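Local coordinates for ribulose bisphosphate carboxylase (PDB 6HUN), which probably catalyses the carboxylation of ribulose 1,5-bisphosphate to two molecules of 3-phosphoglycerate as a magnesium-dependent archaeal form III Rubisco, at residues I53-A58 with G97-W102; A300-T303 with G309-M312. All coordinates share one frame; numbering follows the deposited sequence.

How the contacts relate
Contact 1 (53-58 with 97-102) lies far out in the N-terminal domain, partly buried, its centre about 29 Å from that of the chain; contact 2 (300-303 with 309-312) is buried, its centre about 12 Å from that of the chain, and belongs to the catalytic domain. Their centres are about 20 Å apart and they do not touch, yet both reach one mixed sheet: strand 99-105 lies inside it, and strand 309-310 adds to its edge beside strand 132-141. Chemistry follows place. Contact 1 joins a helix to the sheet by apolar side chains alone, whereas contact 2 mixes a backbone hydrogen bond, a bridging water and an aromatic-aliphatic pair close to the second subunit.

Contact 1 (I53-A58 with G97-W102); sequences ISIKDA and GSWLVW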
loop_
_atom_site.group_PDB
_atom_site.type_symbol
_atom_site.label_atom_id
_atom_site.label_comp_id
_atom_site.label_asym_id
_atom_site.label_seq_id
_atom_site.Cartn_x
_atom_site.Cartn_y
_atom_site.Cartn_z
ATOM N N ILE A 53 25.804 14.401 1.264
ATOM C CA ILE A 53 25.625 13.495 2.387
ATOM C C ILE A 53 26.529 12.286 2.180
ATOM O O ILE A 53 26.473 11.641 1.124
ATOM C CB ILE A 53 24.147 13.052 2.485
ATOM C CG1 ILE A 53 23.217 14.245 2.730
ATOM C CG2 ILE A 53 23.992 12.004 3.562
ATOM C CD1 ILE A 53 23.477 14.972 4.043
ATOM N N SER A 54 27.334 11.945 3.186
ATOM C CA SER A 54 28.148 10.734 3.071
ATOM C C SER A 54 27.295 9.483 3.310
ATOM O O SER A 54 26.224 9.543 3.925
ATOM C CB SER A 54 29.309 10.757 4.059
ATOM O OG SER A 54 28.868 10.351 5.347
ATOM N N ILE A 55 27.769 8.336 2.794
ATOM C CA ILE A 55 26.993 7.097 2.925
ATOM C C ILE A 55 26.860 6.709 4.386
ATOM O O ILE A 55 25.806 6.220 4.836
ATOM C CB ILE A 55 27.594 5.947 2.083
ATOM C CG1 ILE A 55 26.750 4.686 2.218
ATOM C CG2 ILE A 55 29.021 5.580 2.529
ATOM C CD1 ILE A 55 25.228 4.928 1.853
ATOM N N LYS A 56 27.911 6.942 5.165
ATOM C CA LYS A 56 27.826 6.626 6.578
ATOM C C LYS A 56 26.783 7.484 7.261
ATOM O O LYS A 56 26.047 6.993 8.123
ATOM C CB LYS A 56 29.189 6.810 7.223
ATOM C CG LYS A 56 30.073 5.668 6.893
ATOM C CD LYS A 56 31.046 5.537 8.020
ATOM C CE LYS A 56 31.446 4.123 8.170
ATOM N NZ LYS A 56 31.731 3.507 6.837
ATOM N N ASP A 57 26.725 8.773 6.903
ATOM C CA ASP A 57 25.693 9.664 7.430
ATOM C C ASP A 57 24.294 9.180 7.025
ATOM O O ASP A 57 23.390 9.069 7.866
ATOM C CB ASP A 57 25.943 11.078 6.923
ATOM C CG ASP A 57 25.078 12.125 7.615
ATOM O OD1 ASP A 57 24.159 11.749 8.369
ATOM O OD2 ASP A 57 25.332 13.343 7.410
ATOM N N ALA A 58 24.093 8.917 5.726
ATOM C CA ALA A 58 22.787 8.438 5.269
ATOM C C ALA A 58 22.410 7.163 6.002
ATOM O O ALA A 58 21.277 7.017 6.459
ATOM C CB ALA A 58 22.810 8.203 3.762
ATOM N N GLY A 97 27.196 5.467 -7.463
ATOM C CA GLY A 97 26.548 6.447 -6.621
ATOM C C GLY A 97 25.673 5.862 -5.527
ATOM O O GLY A 97 25.216 6.615 -4.638
ATOM N N SER A 98 25.412 4.552 -5.564
ATOM C CA SER A 98 24.602 3.894 -4.556
ATOM C C SER A 98 25.422 2.801 -3.881
ATOM O O SER A 98 26.439 2.322 -4.412
ATOM C CB SER A 98 23.304 3.336 -5.183
ATOM O OG SER A 98 23.599 2.234 -6.015
ATOM N N TRP A 99 25.007 2.467 -2.667
ATOM C CA TRP A 99 25.659 1.489 -1.822
ATOM C C TRP A 99 24.630 0.475 -1.347
ATOM O O TRP A 99 23.452 0.807 -1.143
ATOM C CB TRP A 99 26.273 2.166 -0.614
ATOM C CG TRP A 99 27.341 3.192 -0.928
ATOM C CD1 TRP A 99 27.232 4.343 -1.670
ATOM C CD2 TRP A 99 28.680 3.125 -0.493
ATOM N NE1 TRP A 99 28.432 4.988 -1.709
ATOM C CE2 TRP A 99 29.344 4.264 -0.991
ATOM C CE3 TRP A 99 29.379 2.227 0.299
ATOM C CZ2 TRP A 99 30.657 4.520 -0.721
ATOM C CZ3 TRP A 99 30.691 2.463 0.550
ATOM C CH2 TRP A 99 31.329 3.601 0.044
ATOM N N LEU A 100 25.068 -0.755 -1.133
ATOM C CA LEU A 100 24.291 -1.654 -0.301
ATOM C C LEU A 100 24.682 -1.388 1.142
ATOM O O LEU A 100 25.879 -1.311 1.483
ATOM C CB LEU A 100 24.500 -3.128 -0.670
ATOM C CG LEU A 100 23.987 -3.496 -2.075
ATOM C CD1 LEU A 100 24.312 -5.001 -2.417
ATOM C CD2 LEU A 100 22.478 -3.332 -2.192
ATOM N N VAL A 101 23.678 -1.284 2.000
ATOM C CA VAL A 101 23.871 -1.103 3.421
ATOM C C VAL A 101 23.103 -2.190 4.144
ATOM O O VAL A 101 21.888 -2.324 3.968
ATOM C CB VAL A 101 23.414 0.286 3.915
ATOM C CG1 VAL A 101 23.652 0.393 5.431
ATOM C CG2 VAL A 101 24.146 1.388 3.179
ATOM N N TRP A 102 23.781 -2.921 5.016
ATOM C CA TRP A 102 23.107 -3.870 5.882
ATOM C C TRP A 102 22.870 -3.227 7.229
ATOM O O TRP A 102 23.805 -2.701 7.858
ATOM C CB TRP A 102 23.923 -5.160 6.083
ATOM C CG TRP A 102 24.050 -6.021 4.861
ATOM C CD1 TRP A 102 23.455 -7.235 4.651
ATOM C CD2 TRP A 102 24.842 -5.758 3.693
ATOM N NE1 TRP A 102 23.819 -7.726 3.438
ATOM C CE2 TRP A 102 24.670 -6.845 2.826
ATOM C CE3 TRP A 102 25.678 -4.713 3.299
ATOM C CZ2 TRP A 102 25.300 -6.911 1.578
ATOM C CZ3 TRP A 102 26.294 -4.775 2.084
ATOM C CH2 TRP A 102 26.113 -5.868 1.232
#
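I55 lays its branched side chain over one face of the W99 indole, and this overlap makes up most of the contact. I55 CG2 sits over the six-membered ring of W99, 3.7 Å from its centroid and only 7° off the normal, a clear CH-pi contact. The other branch covers the pyrrole end: I55 CG1 comes to 3.5 Å from W99 CG. The two branches therefore share one face of the bicycle, and even I55 CB lies 3.9 Å from W99 CE2. W99 points from the strand toward the helix, and with CG anti to its carbonyl carbon the indole lies against the isoleucine. On the helix, I55 CG1 runs anti to the backbone N (chi1 -179°) and carries I55 CD1 past the root of the indole, 3.8 Å from W99 CB. The same methyl then meets V101, with I55 CD1 3.9 Å from V101 CG2, two residues along the strand and on the same side of the sheet.

I55 stands in the first turn of helix 55-65, just after the N-cap. That start is well tied: S54 OG accepts from D57 N at 3.1 Å, a nearly straight capping bond. Around the pair, V47 and P49 of strand 41-49 and F91 of strand 87-93 also touch I55, while F91 and D93 pack on W99, so the isoleucine docks the helix across three neighbouring strands of the N-terminal domain sheet. No hydrogen bond or salt bridge crosses between the two segments. The packing is apolar, and with no directional bond across it the contact rests on dispersion and shape fit, the CH-pi contact being one part of it.

Contact 2 (A300-T303 with G309-M312); sequences AAFT and GVSM
F302 and V310 run alongside each other in the same direction, and V310 CB meets the phenyl at its edge, 3.7 Å from F302 CD1. With F302 CG set between its backbone N and carbonyl carbon (chi1 58°), the ring lies beside the valine. The main chains bond as well: V310 N donates to F302 O at 3.1 Å, the donor tilted 34° from the carbonyl plane. T303 presses its CG2 methyl to 3.2 Å from V310 O, and its OG1 bonds to H299. A water donates to T303 O and accepts from M312 N, at 2.9 Å in both cases; M312 packs on R296, a predicted substrate-binding residue.

Helix 300-303 follows barrel strand 291-295, and G309 pairs with L135 and V137 of strand 132-141, so barrel and N-terminal sheet meet here. F298 of the second subunit packs on V310 and meets the F302 ring edge-to-face. An alanine at F302 would keep the backbone bond but is likely to open a gap beside V310 and leave F298 of the second subunit without this edge-to-face partner. A backbone bond and a bridging water tie the short loop's ends together, while its apolar side belongs to the dimer interface.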
loop_
_atom_site.group_PDB
_atom_site.type_symbol
_atom_site.label_atom_id
_atom_site.label_comp_id
_atom_site.label_asym_id
_atom_site.label_seq_id
_atom_site.Cartn_x
_atom_site.Cartn_y
_atom_site.Cartn_z
ATOM N N ALA A 300 3.710 -2.324 -9.001
ATOM C CA ALA A 300 4.693 -1.743 -9.899
ATOM C C ALA A 300 4.829 -0.225 -9.736
ATOM O O ALA A 300 5.719 0.385 -10.365
ATOM C CB ALA A 300 4.386 -2.038 -11.383
ATOM N N ALA A 301 3.997 0.379 -8.866
ATOM C CA ALA A 301 4.235 1.778 -8.517
ATOM C C ALA A 301 5.514 1.936 -7.715
ATOM O O ALA A 301 6.078 3.039 -7.639
ATOM C CB ALA A 301 3.035 2.314 -7.677
ATOM N N PHE A 302 5.937 0.861 -7.050
ATOM C CA PHE A 302 7.139 0.992 -6.251
ATOM C C PHE A 302 8.151 -0.141 -6.399
ATOM O O PHE A 302 9.193 -0.064 -5.761
ATOM C CB PHE A 302 6.761 1.138 -4.753
ATOM C CG PHE A 302 5.953 -0.009 -4.180
ATOM C CD1 PHE A 302 6.612 -1.174 -3.636
ATOM C CD2 PHE A 302 4.577 0.036 -4.174
ATOM C CE1 PHE A 302 5.818 -2.259 -3.049
ATOM C CE2 PHE A 302 3.795 -1.026 -3.636
ATOM C CZ PHE A 302 4.395 -2.161 -3.075
ATOM N N THR A 303 7.872 -1.204 -7.198
ATOM C CA THR A 303 8.883 -2.266 -7.350
ATOM C C THR A 303 9.666 -2.160 -8.667
ATOM O O THR A 303 10.624 -2.937 -8.889
ATOM C CB THR A 303 8.210 -3.659 -7.331
ATOM O OG1 THR A 303 7.409 -3.741 -8.524
ATOM C CG2 THR A 303 7.424 -3.965 -6.044
ATOM N N GLY A 309 12.405 2.154 -3.700
ATOM C CA GLY A 309 11.128 1.438 -3.604
ATOM C C GLY A 309 11.380 0.147 -2.838
ATOM O O GLY A 309 12.198 0.130 -1.913
ATOM N N VAL A 310 10.674 -0.903 -3.207
ATOM C CA VAL A 310 10.778 -2.218 -2.532
ATOM C C VAL A 310 10.957 -3.261 -3.635
ATOM O O VAL A 310 10.248 -3.214 -4.643
ATOM C CB VAL A 310 9.505 -2.561 -1.748
ATOM C CG1 VAL A 310 9.755 -3.909 -0.942
ATOM C CG2 VAL A 310 9.126 -1.388 -0.740
ATOM N N SER A 311 11.872 -4.214 -3.459
ATOM C CA SER A 311 11.994 -5.239 -4.490
ATOM C C SER A 311 10.766 -6.133 -4.480
ATOM O O SER A 311 10.116 -6.357 -3.442
ATOM C CB SER A 311 13.259 -6.109 -4.248
ATOM O OG SER A 311 13.013 -6.820 -3.038
ATOM N N MET A 312 10.399 -6.637 -5.671
ATOM C CA MET A 312 9.278 -7.565 -5.710
ATOM C C MET A 312 9.635 -8.824 -4.914
ATOM O O MET A 312 8.750 -9.488 -4.365
ATOM C CB MET A 312 8.959 -7.948 -7.182
ATOM C CG MET A 312 7.800 -9.026 -7.273
ATOM S SD MET A 312 6.197 -8.260 -6.742
ATOM C CE MET A 312 5.475 -9.686 -5.883
HETATM O O HOH W 1 11.472 -5.592 -8.198
#